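PDB 1T3Q: quinoline 2-oxidoreductase medium subunit from Pseudomonas putida, which binds FAD as the flavoprotein subunit of a molybdenum hydroxylase and probably passes on electrons released when quinoline is oxidised. Local coordinates for residues M1-F6 against L40-Y46; E61-S65 against D83-C89; L176-E182 against M194-S200; A191-A195 against L267-T272. All coordinates share one frame; numbering follows the deposited sequence.

Contact 1. Residues M1-F6 against L40-Y46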
loop_
_atom_site.group_PDB
_atom_site.type_symbol
_atom_site.label_atom_id
_atom_site.label_comp_id
_atom_site.label_asym_id
_atom_site.label_seq_id
_atom_site.Cartn_x
_atom_site.Cartn_y
_atom_site.Cartn_z
ATOM N N MET C 1 -20.499 -17.921 9.321
ATOM C CA MET C 1 -21.305 -16.975 10.138
ATOM C C MET C 1 -22.057 -15.988 9.243
ATOM O O MET C 1 -22.764 -15.107 9.732
ATOM C CB MET C 1 -20.397 -16.234 11.123
ATOM C CG MET C 1 -21.094 -15.241 12.030
ATOM S SD MET C 1 -20.660 -15.469 13.768
ATOM C CE MET C 1 -22.299 -15.649 14.492
ATOM N N LYS C 2 -21.897 -16.129 7.931
ATOM C CA LYS C 2 -22.615 -15.272 6.995
ATOM C C LYS C 2 -23.937 -15.990 6.706
ATOM O O LYS C 2 -23.974 -17.223 6.630
ATOM C CB LYS C 2 -21.824 -15.084 5.695
ATOM C CG LYS C 2 -20.475 -14.387 5.856
ATOM C CD LYS C 2 -20.603 -13.039 6.547
ATOM C CE LYS C 2 -19.246 -12.357 6.681
ATOM N NZ LYS C 2 -19.342 -11.025 7.348
ATOM N N PHE C 3 -25.017 -15.230 6.562
ATOM C CA PHE C 3 -26.328 -15.818 6.297
ATOM C C PHE C 3 -26.318 -16.655 5.024
ATOM O O PHE C 3 -25.513 -16.422 4.124
ATOM C CB PHE C 3 -27.392 -14.735 6.081
ATOM C CG PHE C 3 -27.426 -13.672 7.136
ATOM C CD1 PHE C 3 -27.869 -12.390 6.814
ATOM C CD2 PHE C 3 -27.035 -13.939 8.444
ATOM C CE1 PHE C 3 -27.920 -11.392 7.776
ATOM C CE2 PHE C 3 -27.085 -12.941 9.417
ATOM C CZ PHE C 3 -27.526 -11.670 9.081
ATOM N N PRO C 4 -27.202 -17.660 4.947
ATOM C CA PRO C 4 -27.248 -18.469 3.729
ATOM C C PRO C 4 -28.030 -17.577 2.759
ATOM O O PRO C 4 -28.618 -16.579 3.187
ATOM C CB PRO C 4 -28.020 -19.713 4.168
ATOM C CG PRO C 4 -28.921 -19.197 5.231
ATOM C CD PRO C 4 -28.038 -18.250 6.009
ATOM N N ALA C 5 -28.042 -17.909 1.474
ATOM C CA ALA C 5 -28.741 -17.081 0.492
ATOM C C ALA C 5 -30.268 -17.167 0.546
ATOM O O ALA C 5 -30.830 -18.183 0.943
ATOM C CB ALA C 5 -28.254 -17.427 -0.909
ATOM N N PHE C 6 -30.930 -16.079 0.152
ATOM C CA PHE C 6 -32.392 -16.018 0.120
ATOM C C PHE C 6 -32.868 -14.766 -0.612
ATOM O O PHE C 6 -32.121 -13.796 -0.746
ATOM C CB PHE C 6 -32.971 -16.047 1.545
ATOM C CG PHE C 6 -32.389 -15.005 2.469
ATOM C CD1 PHE C 6 -32.770 -13.669 2.368
ATOM C CD2 PHE C 6 -31.435 -15.360 3.421
ATOM C CE1 PHE C 6 -32.203 -12.700 3.204
ATOM C CE2 PHE C 6 -30.866 -14.403 4.258
ATOM C CZ PHE C 6 -31.252 -13.068 4.149
ATOM N N LEU C 40 -29.795 -17.234 11.358
ATOM C CA LEU C 40 -29.276 -17.303 9.996
ATOM C C LEU C 40 -27.755 -17.261 10.013
ATOM O O LEU C 40 -27.099 -17.923 9.209
ATOM C CB LEU C 40 -29.815 -16.138 9.156
ATOM C CG LEU C 40 -31.270 -16.247 8.686
ATOM C CD1 LEU C 40 -31.718 -14.932 8.071
ATOM C CD2 LEU C 40 -31.386 -17.373 7.669
ATOM N N ALA C 41 -27.200 -16.470 10.930
ATOM C CA ALA C 41 -25.751 -16.346 11.058
ATOM C C ALA C 41 -25.136 -17.699 11.419
ATOM O O ALA C 41 -24.020 -18.011 11.007
ATOM C CB ALA C 41 -25.404 -15.302 12.124
ATOM N N PHE C 42 -25.874 -18.494 12.188
ATOM C CA PHE C 42 -25.418 -19.822 12.593
ATOM C C PHE C 42 -25.903 -20.863 11.596
ATOM O O PHE C 42 -25.673 -22.060 11.772
ATOM C CB PHE C 42 -25.962 -20.166 13.978
ATOM C CG PHE C 42 -25.298 -19.413 15.093
ATOM C CD1 PHE C 42 -26.038 -18.967 16.181
ATOM C CD2 PHE C 42 -23.930 -19.168 15.067
ATOM C CE1 PHE C 42 -25.420 -18.286 17.229
ATOM C CE2 PHE C 42 -23.304 -18.488 16.109
ATOM C CZ PHE C 42 -24.049 -18.046 17.190
ATOM N N ARG C 43 -26.588 -20.395 10.559
ATOM C CA ARG C 43 -27.127 -21.265 9.529
ATOM C C ARG C 43 -27.949 -22.393 10.131
ATOM O O ARG C 43 -27.796 -23.561 9.766
ATOM C CB ARG C 43 -25.993 -21.816 8.656
ATOM C CG ARG C 43 -25.210 -20.703 7.979
ATOM C CD ARG C 43 -24.497 -21.148 6.717
ATOM N NE ARG C 43 -23.947 -19.989 6.017
ATOM C CZ ARG C 43 -23.536 -19.991 4.755
ATOM N NH1 ARG C 43 -23.607 -21.100 4.025
ATOM N NH2 ARG C 43 -23.065 -18.875 4.215
ATOM N N LEU C 44 -28.824 -22.026 11.064
ATOM C CA LEU C 44 -29.705 -22.975 11.736
ATOM C C LEU C 44 -31.043 -23.060 11.003
ATOM O O LEU C 44 -31.857 -23.937 11.284
ATOM C CB LEU C 44 -29.927 -22.557 13.191
ATOM C CG LEU C 44 -28.674 -22.607 14.070
ATOM C CD1 LEU C 44 -28.993 -22.089 15.461
ATOM C CD2 LEU C 44 -28.158 -24.042 14.134
ATOM N N VAL C 45 -31.266 -22.135 10.075
ATOM C CA VAL C 45 -32.482 -22.121 9.267
ATOM C C VAL C 45 -32.074 -21.738 7.856
ATOM O O VAL C 45 -31.112 -20.989 7.663
ATOM C CB VAL C 45 -33.542 -21.103 9.786
ATOM C CG1 VAL C 45 -33.980 -21.479 11.197
ATOM C CG2 VAL C 45 -32.983 -19.692 9.755
ATOM N N TYR C 46 -32.796 -22.257 6.868
ATOM C CA TYR C 46 -32.478 -21.974 5.480
ATOM C C TYR C 46 -33.703 -21.539 4.692
ATOM O O TYR C 46 -34.231 -22.295 3.878
ATOM C CB TYR C 46 -31.859 -23.206 4.817
ATOM C CG TYR C 46 -30.584 -23.683 5.470
ATOM C CD1 TYR C 46 -30.613 -24.454 6.630
ATOM C CD2 TYR C 46 -29.340 -23.358 4.926
ATOM C CE1 TYR C 46 -29.432 -24.896 7.235
ATOM C CE2 TYR C 46 -28.154 -23.790 5.523
ATOM C CZ TYR C 46 -28.208 -24.558 6.675
ATOM O OH TYR C 46 -27.037 -24.997 7.255
#
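Arg43 reaches Lys2 from a Schellman motif, the turn that ends helix 36-41 with a residue of positive phi, and so ties the N-terminal tail to the end of that helix within the FAD-binding domain. Both bonds fall on one atom, Lys2 O, which the guanidinium approaches side-on: Arg43 NE donates to Lys2 O over 2.8 Å, nearly in line with the carbonyl, and Arg43 NH2 over 3.1 Å from well above the carbonyl plane. The acceptor lies close to the guanidinium plane, and the chain extended from CG to NE carries the group there. Over one guanidinium face sits Pro4 CA. The large subunit supplies the counter-charge, its Asp129 making a salt bridge with Arg43 NH1, while Lys2 NZ is paired with Asp33 and Glu49 of the small subunit. Tyr46 OH bonds to Gln132, and Met1 N and Lys2 N to Glu128, of the large subunit, and Phe3 O accepts from Arg28 of the small subunit.

Apolar contacts join the same segments: Leu40 is met by three residues of the tail, its CB by Phe3 CD2 at 3.6 Å, its CD2 by Pro4 CD and its CD1 by Phe6 CE2. Val45 O is buried against Pro4 CG without a polar partner. At the chain start Met1 CA makes a CA-H...O contact with Ala41 O at 3.0 Å, and Met1 CE lies 3.4 Å from Phe42 CE2.

Contact 2. Residues E61-S65 against D83-C89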
loop_
_atom_site.group_PDB
_atom_site.type_symbol
_atom_site.label_atom_id
_atom_site.label_comp_id
_atom_site.label_asym_id
_atom_site.label_seq_id
_atom_site.Cartn_x
_atom_site.Cartn_y
_atom_site.Cartn_z
ATOM N N GLU C 61 -49.946 -0.283 14.549
ATOM C CA GLU C 61 -50.924 0.438 15.356
ATOM C C GLU C 61 -51.037 0.038 16.825
ATOM O O GLU C 61 -50.942 -1.137 17.184
ATOM C CB GLU C 61 -52.314 0.321 14.721
ATOM C CG GLU C 61 -52.381 0.677 13.246
ATOM C CD GLU C 61 -53.793 0.585 12.693
ATOM N N ILE C 62 -51.239 1.045 17.668
ATOM C CA ILE C 62 -51.437 0.857 19.097
ATOM C C ILE C 62 -52.727 1.613 19.383
ATOM O O ILE C 62 -52.871 2.766 18.977
ATOM C CB ILE C 62 -50.312 1.488 19.945
ATOM C CG1 ILE C 62 -48.992 0.749 19.721
ATOM C CG2 ILE C 62 -50.696 1.443 21.422
ATOM C CD1 ILE C 62 -47.844 1.296 20.559
ATOM N N SER C 63 -53.667 0.966 20.063
ATOM C CA SER C 63 -54.931 1.611 20.386
ATOM C C SER C 63 -55.582 0.970 21.601
ATOM O O SER C 63 -55.161 -0.096 22.061
ATOM C CB SER C 63 -55.884 1.534 19.190
ATOM O OG SER C 63 -56.212 0.192 18.882
ATOM N N GLN C 64 -56.607 1.636 22.126
ATOM C CA GLN C 64 -57.333 1.134 23.283
ATOM C C GLN C 64 -58.830 1.234 23.005
ATOM O O GLN C 64 -59.283 2.150 22.318
ATOM C CB GLN C 64 -56.981 1.949 24.528
ATOM C CG GLN C 64 -58.093 2.870 25.001
ATOM C CD GLN C 64 -57.721 3.635 26.246
ATOM O OE1 GLN C 64 -56.822 4.473 26.225
ATOM N NE2 GLN C 64 -58.408 3.348 27.346
ATOM N N SER C 65 -59.597 0.290 23.540
ATOM C CA SER C 65 -61.038 0.290 23.337
ATOM C C SER C 65 -61.743 -0.680 24.272
ATOM O O SER C 65 -61.439 -1.872 24.290
ATOM C CB SER C 65 -61.368 -0.075 21.888
ATOM O OG SER C 65 -62.769 -0.111 21.676
ATOM N N ASP C 83 -44.534 4.314 24.592
ATOM C CA ASP C 83 -45.820 4.826 24.127
ATOM C C ASP C 83 -46.767 5.210 25.272
ATOM O O ASP C 83 -46.964 4.443 26.214
ATOM C CB ASP C 83 -46.490 3.802 23.211
ATOM C CG ASP C 83 -47.854 4.256 22.737
ATOM O OD1 ASP C 83 -48.838 4.037 23.472
ATOM O OD2 ASP C 83 -47.938 4.843 21.637
ATOM N N PRO C 84 -47.368 6.412 25.191
ATOM C CA PRO C 84 -48.300 6.953 26.187
ATOM C C PRO C 84 -49.513 6.062 26.443
ATOM O O PRO C 84 -49.883 5.816 27.590
ATOM C CB PRO C 84 -48.708 8.299 25.589
ATOM C CG PRO C 84 -47.524 8.680 24.768
ATOM C CD PRO C 84 -47.167 7.379 24.099
ATOM N N THR C 85 -50.136 5.589 25.368
ATOM C CA THR C 85 -51.308 4.734 25.489
ATOM C C THR C 85 -50.978 3.483 26.290
ATOM O O THR C 85 -51.672 3.151 27.249
ATOM C CB THR C 85 -51.839 4.318 24.108
ATOM O OG1 THR C 85 -52.150 5.490 23.349
ATOM C CG2 THR C 85 -53.095 3.476 24.252
ATOM N N VAL C 86 -49.919 2.786 25.896
ATOM C CA VAL C 86 -49.512 1.580 26.599
ATOM C C VAL C 86 -49.233 1.901 28.059
ATOM O O VAL C 86 -49.676 1.191 28.961
ATOM C CB VAL C 86 -48.234 0.976 25.983
ATOM C CG1 VAL C 86 -47.727 -0.158 26.859
ATOM C CG2 VAL C 86 -48.523 0.476 24.576
ATOM N N ALA C 87 -48.499 2.985 28.282
ATOM C CA ALA C 87 -48.138 3.403 29.628
ATOM C C ALA C 87 -49.342 3.597 30.547
ATOM O O ALA C 87 -49.293 3.236 31.723
ATOM C CB ALA C 87 -47.316 4.690 29.569
ATOM N N LYS C 88 -50.426 4.157 30.019
ATOM C CA LYS C 88 -51.600 4.396 30.849
ATOM C C LYS C 88 -52.512 3.177 30.995
ATOM O O LYS C 88 -53.150 2.996 32.034
ATOM C CB LYS C 88 -52.404 5.584 30.304
ATOM N N CYS C 89 -52.568 2.340 29.965
ATOM C CA CYS C 89 -53.418 1.155 29.999
ATOM C C CYS C 89 -52.794 -0.071 30.662
ATOM O O CYS C 89 -53.442 -0.736 31.468
ATOM C CB CYS C 89 -53.858 0.786 28.582
ATOM S SG CYS C 89 -54.900 2.025 27.790
#
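Strand 62-65 passes over helix 84-89 with its axis 8.4 Å away at closest approach and the two N-to-C directions 40° apart. The backbones come nearest at Ser63 and Thr85, whose CA atoms are 7.0 Å apart, a spacing bridged by side chains. Ile62 and Gln64 both direct their CB atoms at the helix, as alternate residues of an extended strand do, and Ser63 between them turns the other way.

Ile62 carries the contact at the start of the helix. Its CD1 sits over one face of the Asp83 carboxylate, 3.7 Å from Asp83 CG, while the CG2 branch rests against Val86 CG2 at 4.0 Å and against Thr85 CB. That carboxylate is already committed: Asp83 is the N-cap, and its OD1 accepts from Val86 N at 2.9 Å through the anti lone pair, with an N-H...O angle of 163°. With CG anti to the backbone N (chi1 178°), the acid turns back over the first helical turn, and the capping bond holds it where the isoleucine methyl can pack on it. One turn further on, Gln64 reaches Cys89, its OE1 lying 3.5 Å from Cys89 SG, and Gln64 CB also approaches Thr85 CG2 at 4.2 Å.

Strand 62-65 is an outermost strand of the five-stranded antiparallel sheet in this chain, bonded to strand 68-72 through Ser63 and Ser70. Leu69 of that neighbour touches Ile62, Val86 and Cys89, while helices 77-82 and 92-97 pack on Val86, building helix 84-89 into the FAD-binding domain.

Contact 3. Residues L176-E182 against M194-S200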
loop_
_atom_site.group_PDB
_atom_site.type_symbol
_atom_site.label_atom_id
_atom_site.label_comp_id
_atom_site.label_asym_id
_atom_site.label_seq_id
_atom_site.Cartn_x
_atom_site.Cartn_y
_atom_site.Cartn_z
ATOM N N LEU C 176 -55.869 -6.256 38.580
ATOM C CA LEU C 176 -54.864 -6.571 39.586
ATOM C C LEU C 176 -53.694 -5.612 39.445
ATOM O O LEU C 176 -53.449 -5.075 38.363
ATOM C CB LEU C 176 -54.340 -7.995 39.384
ATOM C CG LEU C 176 -55.302 -9.174 39.508
ATOM C CD1 LEU C 176 -54.659 -10.419 38.909
ATOM C CD2 LEU C 176 -55.659 -9.391 40.974
ATOM N N HIS C 177 -52.972 -5.391 40.540
ATOM C CA HIS C 177 -51.796 -4.535 40.498
ATOM C C HIS C 177 -50.592 -5.454 40.297
ATOM O O HIS C 177 -50.314 -6.316 41.133
ATOM C CB HIS C 177 -51.631 -3.752 41.796
ATOM C CG HIS C 177 -50.350 -2.983 41.861
ATOM N ND1 HIS C 177 -49.163 -3.552 42.265
ATOM C CD2 HIS C 177 -50.057 -1.709 41.505
ATOM C CE1 HIS C 177 -48.193 -2.663 42.156
ATOM N NE2 HIS C 177 -48.708 -1.537 41.696
ATOM N N TRP C 178 -49.884 -5.258 39.190
ATOM C CA TRP C 178 -48.737 -6.092 38.843
ATOM C C TRP C 178 -47.342 -5.547 39.118
ATOM O O TRP C 178 -47.087 -4.345 39.024
ATOM C CB TRP C 178 -48.787 -6.456 37.358
ATOM C CG TRP C 178 -49.890 -7.370 36.966
ATOM C CD1 TRP C 178 -51.104 -7.022 36.438
ATOM C CD2 TRP C 178 -49.876 -8.796 37.039
ATOM N NE1 TRP C 178 -51.844 -8.153 36.174
ATOM C CE2 TRP C 178 -51.113 -9.254 36.534
ATOM C CE3 TRP C 178 -48.934 -9.735 37.481
ATOM C CZ2 TRP C 178 -51.435 -10.615 36.459
ATOM C CZ3 TRP C 178 -49.255 -11.090 37.406
ATOM C CH2 TRP C 178 -50.496 -11.514 36.899
ATOM N N GLU C 179 -46.438 -6.466 39.441
ATOM C CA GLU C 179 -45.035 -6.156 39.669
ATOM C C GLU C 179 -44.287 -7.336 39.064
ATOM O O GLU C 179 -44.768 -8.471 39.106
ATOM C CB GLU C 179 -44.720 -6.013 41.163
ATOM C CG GLU C 179 -45.349 -4.780 41.805
ATOM C CD GLU C 179 -44.844 -3.464 41.218
ATOM O OE1 GLU C 179 -45.405 -2.403 41.568
ATOM O OE2 GLU C 179 -43.887 -3.481 40.417
ATOM N N PHE C 180 -43.121 -7.064 38.491
ATOM C CA PHE C 180 -42.329 -8.096 37.838
ATOM C C PHE C 180 -40.861 -7.992 38.219
ATOM O O PHE C 180 -40.369 -6.916 38.557
ATOM C CB PHE C 180 -42.473 -7.947 36.318
ATOM C CG PHE C 180 -41.523 -8.799 35.519
ATOM C CD1 PHE C 180 -41.883 -10.081 35.113
ATOM C CD2 PHE C 180 -40.266 -8.313 35.162
ATOM C CE1 PHE C 180 -41.009 -10.869 34.360
ATOM C CE2 PHE C 180 -39.381 -9.091 34.409
ATOM C CZ PHE C 180 -39.753 -10.371 34.005
ATOM N N ASP C 181 -40.166 -9.120 38.156
ATOM C CA ASP C 181 -38.747 -9.155 38.459
ATOM C C ASP C 181 -38.172 -10.447 37.903
ATOM O O ASP C 181 -38.911 -11.364 37.560
ATOM C CB ASP C 181 -38.514 -9.080 39.966
ATOM C CG ASP C 181 -37.113 -8.618 40.314
ATOM O OD1 ASP C 181 -36.797 -8.572 41.519
ATOM O OD2 ASP C 181 -36.330 -8.296 39.390
ATOM N N GLU C 182 -36.852 -10.515 37.801
ATOM C CA GLU C 182 -36.204 -11.704 37.275
ATOM C C GLU C 182 -34.759 -11.755 37.746
ATOM O O GLU C 182 -34.245 -10.787 38.299
ATOM C CB GLU C 182 -36.242 -11.687 35.744
ATOM C CG GLU C 182 -35.297 -10.670 35.100
ATOM C CD GLU C 182 -35.450 -10.601 33.592
ATOM O OE1 GLU C 182 -34.485 -10.199 32.903
ATOM O OE2 GLU C 182 -36.543 -10.939 33.093
ATOM N N MET C 194 -37.907 -15.787 36.039
ATOM C CA MET C 194 -38.649 -14.538 36.124
ATOM C C MET C 194 -39.967 -14.832 36.824
ATOM O O MET C 194 -40.426 -15.973 36.838
ATOM C CB MET C 194 -38.891 -13.929 34.740
ATOM C CG MET C 194 -39.641 -14.806 33.748
ATOM S SD MET C 194 -39.911 -13.906 32.202
ATOM C CE MET C 194 -38.331 -14.068 31.420
ATOM N N ALA C 195 -40.557 -13.811 37.433
ATOM C CA ALA C 195 -41.815 -13.987 38.138
ATOM C C ALA C 195 -42.635 -12.708 38.121
ATOM O O ALA C 195 -42.095 -11.599 38.080
ATOM C CB ALA C 195 -41.555 -14.423 39.580
ATOM N N ALA C 196 -43.949 -12.877 38.141
ATOM C CA ALA C 196 -44.867 -11.754 38.137
ATOM C C ALA C 196 -45.894 -12.013 39.220
ATOM O O ALA C 196 -46.262 -13.161 39.483
ATOM C CB ALA C 196 -45.549 -11.631 36.776
ATOM N N ALA C 197 -46.345 -10.947 39.863
ATOM C CA ALA C 197 -47.333 -11.077 40.918
ATOM C C ALA C 197 -48.395 -10.009 40.729
ATOM O O ALA C 197 -48.091 -8.814 40.736
ATOM C CB ALA C 197 -46.672 -10.926 42.283
ATOM N N GLY C 198 -49.631 -10.456 40.528
ATOM C CA GLY C 198 -50.745 -9.541 40.357
ATOM C C GLY C 198 -51.620 -9.678 41.587
ATOM O O GLY C 198 -52.127 -10.764 41.875
ATOM N N LEU C 199 -51.804 -8.583 42.317
ATOM C CA LEU C 199 -52.597 -8.630 43.534
ATOM C C LEU C 199 -53.722 -7.620 43.613
ATOM O O LEU C 199 -53.652 -6.532 43.038
ATOM C CB LEU C 199 -51.703 -8.416 44.755
ATOM C CG LEU C 199 -50.486 -9.317 44.925
ATOM C CD1 LEU C 199 -49.723 -8.880 46.165
ATOM C CD2 LEU C 199 -50.919 -10.769 45.034
ATOM N N SER C 200 -54.758 -8.006 44.345
ATOM C CA SER C 200 -55.902 -7.152 44.599
ATOM C C SER C 200 -55.943 -7.086 46.121
ATOM O O SER C 200 -56.072 -8.113 46.791
ATOM C CB SER C 200 -57.185 -7.778 44.061
ATOM O OG SER C 200 -58.301 -6.981 44.413
#
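Trp178, with CG anti to its carbonyl carbon (chi1 -68°), swings its indole across to the neighbouring strand, where the six-membered ring lies over Gly198; Phe180 reaches the same strand by another route, its CG anti to the backbone N (chi1 170°). Gly198 CA stands 3.5 Å from the centroid of the Trp178 six-membered ring and only 16° off its normal, a CH-pi contact over the face. The absence of a side chain at Gly198 permits so close an approach. Ala196 CB touches the same indole, at CZ3, and also comes to the edge of the Phe180 ring. Beyond it, Met194 CB packs 3.7 Å from Phe180 CZ, while Met194 SD lies at the ring edge, 5.1 Å from the centroid, in a Met-aromatic contact. Glu182 and Met194 then run side by side, their CB atoms 3.6 Å apart.

The backbones form an antiparallel hairpin. Its hydrogen-bonded pairs are His177 with Leu199, Glu179 with Ala197 and Asp181 with Ala195, each joined by two bonds; that from His177 N to Leu199 O is 2.8 Å long and almost straight. From Glu179 N to Ala197 O the bond is longer, 3.2 Å.

Strand 177-183 is an outermost strand of the chain's four-stranded sheet, and strand 205-214 flanks strand 193-202 on its other side. Helix 123-130 packs on Trp178, Phe180 and Met194, whereas helix 261-284 covers the opposite face at Ala195, Ala197 and Leu199.

Contact 4. Residues A191-A195 against L267-T272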
loop_
_atom_site.group_PDB
_atom_site.type_symbol
_atom_site.label_atom_id
_atom_site.label_comp_id
_atom_site.label_asym_id
_atom_site.label_seq_id
_atom_site.Cartn_x
_atom_site.Cartn_y
_atom_site.Cartn_z
ATOM N N ALA C 191 -32.861 -14.161 31.495
ATOM C CA ALA C 191 -33.133 -14.548 32.871
ATOM C C ALA C 191 -33.098 -16.043 33.134
ATOM O O ALA C 191 -33.519 -16.841 32.303
ATOM C CB ALA C 191 -34.485 -13.990 33.298
ATOM N N LEU C 192 -32.583 -16.419 34.298
ATOM C CA LEU C 192 -32.557 -17.821 34.678
ATOM C C LEU C 192 -33.975 -18.117 35.156
ATOM O O LEU C 192 -34.492 -19.215 34.964
ATOM C CB LEU C 192 -31.560 -18.065 35.813
ATOM C CG LEU C 192 -30.071 -17.963 35.465
ATOM C CD1 LEU C 192 -29.239 -18.301 36.690
ATOM C CD2 LEU C 192 -29.743 -18.918 34.325
ATOM N N VAL C 193 -34.595 -17.109 35.773
ATOM C CA VAL C 193 -35.959 -17.218 36.284
ATOM C C VAL C 193 -36.619 -15.842 36.359
ATOM O O VAL C 193 -35.969 -14.845 36.681
ATOM C CB VAL C 193 -35.998 -17.835 37.710
ATOM C CG1 VAL C 193 -35.408 -19.238 37.699
ATOM C CG2 VAL C 193 -35.228 -16.946 38.689
ATOM N N MET C 194 -37.907 -15.787 36.039
ATOM C CA MET C 194 -38.649 -14.538 36.124
ATOM C C MET C 194 -39.967 -14.832 36.824
ATOM O O MET C 194 -40.426 -15.973 36.838
ATOM C CB MET C 194 -38.891 -13.929 34.740
ATOM C CG MET C 194 -39.641 -14.806 33.748
ATOM S SD MET C 194 -39.911 -13.906 32.202
ATOM C CE MET C 194 -38.331 -14.068 31.420
ATOM N N ALA C 195 -40.557 -13.811 37.433
ATOM C CA ALA C 195 -41.815 -13.987 38.138
ATOM C C ALA C 195 -42.635 -12.708 38.121
ATOM O O ALA C 195 -42.095 -11.599 38.080
ATOM C CB ALA C 195 -41.555 -14.423 39.580
ATOM N N LEU C 267 -33.468 -19.893 43.230
ATOM C CA LEU C 267 -33.612 -18.549 42.693
ATOM C C LEU C 267 -35.078 -18.221 42.397
ATOM O O LEU C 267 -35.541 -17.112 42.662
ATOM C CB LEU C 267 -32.776 -18.395 41.415
ATOM C CG LEU C 267 -31.250 -18.497 41.553
ATOM C CD1 LEU C 267 -30.604 -18.407 40.179
ATOM C CD2 LEU C 267 -30.726 -17.386 42.457
ATOM N N ALA C 268 -35.807 -19.190 41.852
ATOM C CA ALA C 268 -37.212 -18.985 41.529
ATOM C C ALA C 268 -37.990 -18.648 42.798
ATOM O O ALA C 268 -38.873 -17.798 42.792
ATOM C CB ALA C 268 -37.788 -20.237 40.873
ATOM N N LYS C 269 -37.642 -19.318 43.889
ATOM C CA LYS C 269 -38.303 -19.100 45.169
ATOM C C LYS C 269 -37.956 -17.716 45.725
ATOM O O LYS C 269 -38.828 -16.997 46.221
ATOM C CB LYS C 269 -37.883 -20.207 46.145
ATOM C CG LYS C 269 -38.685 -20.287 47.435
ATOM C CD LYS C 269 -38.163 -19.322 48.484
ATOM C CE LYS C 269 -38.857 -19.531 49.822
ATOM N NZ LYS C 269 -38.297 -18.634 50.871
ATOM N N ALA C 270 -36.685 -17.337 45.623
ATOM C CA ALA C 270 -36.230 -16.039 46.122
ATOM C C ALA C 270 -36.852 -14.888 45.342
ATOM O O ALA C 270 -37.278 -13.893 45.921
ATOM C CB ALA C 270 -34.705 -15.953 46.045
ATOM N N ILE C 271 -36.902 -15.029 44.023
ATOM C CA ILE C 271 -37.468 -13.995 43.169
ATOM C C ILE C 271 -38.982 -13.869 43.350
ATOM O O ILE C 271 -39.528 -12.762 43.376
ATOM C CB ILE C 271 -37.155 -14.288 41.690
ATOM C CG1 ILE C 271 -35.636 -14.335 41.489
ATOM C CG2 ILE C 271 -37.789 -13.233 40.796
ATOM C CD1 ILE C 271 -34.917 -13.056 41.886
ATOM N N THR C 272 -39.656 -15.007 43.476
ATOM C CA THR C 272 -41.105 -15.014 43.649
ATOM C C THR C 272 -41.495 -14.328 44.952
ATOM O O THR C 272 -42.425 -13.522 44.989
ATOM C CB THR C 272 -41.652 -16.453 43.638
ATOM O OG1 THR C 272 -41.466 -17.015 42.333
ATOM C CG2 THR C 272 -43.136 -16.475 43.989
#
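Ala268 O is gripped twice by Thr272, a residue that also touches the strand across the contact. The hydroxyl OG1 of Thr272 donates to Ala268 O over 2.7 Å and the backbone N of Thr272 over 3.0 Å, arriving from opposite faces of the carbonyl plane. With its OG1 beside the backbone N (chi1 -67°), the threonine folds back along the helix and spends its hydroxyl on the preceding turn. A buried polar group is satisfied in this way where the strand offers it only a methyl: Ala195 CB lies 3.8 Å from Thr272 OG1.

Everything else across the interface is apolar. Val193 fits among three helix residues, its CG2 reaching Leu267 CB and also Ile271 CG1, at 3.9 Å each, while CG1 faces Ala268 CB at 4.1 Å. The CG2 branch lies against the Ala268 backbone as well, and residues spaced by one helical turn thus flank Val193. Farther along, Ile271 CG2 approaches Ala195 CB, and at the other end Leu192 CD1 meets Leu267 CD1 at 3.7 Å, the two leucines crossing at a slant.

Strand 193-195 and helix 267-272 run in nearly the same direction, 28° apart, with axes 7.9 Å from each other. Leu213 of strand 205-214 also touches Ala268 and Thr272, so the helix rests on more than one strand. This is a helix packed on one face of an antiparallel sheet, here in the domain related to the C-terminal domain of CO dehydrogenase flavoproteins.

How the contacts relate
Contacts 1, 2 and 3 follow in series along the chain, while contact 4 starts on the strand where contact 3 ends. Contact 1, at the interface with the small and large subunits, lies about 36 Å from contact 2 and 38 Å from contact 3, centre to centre. Contact 2 belongs to the five-stranded sheet and approaches contact 3 to about 8 Å between nearest atoms without touching it. Contacts 3 and 4 do touch, share Met194 and Ala195, and both use strand 193-202. The FAD-binding domain thus holds two separate packing units, one at the subunit interface, and the C-terminal domain one continuous unit, whose Glu182 side chain comes within about 6 Å of the FAD.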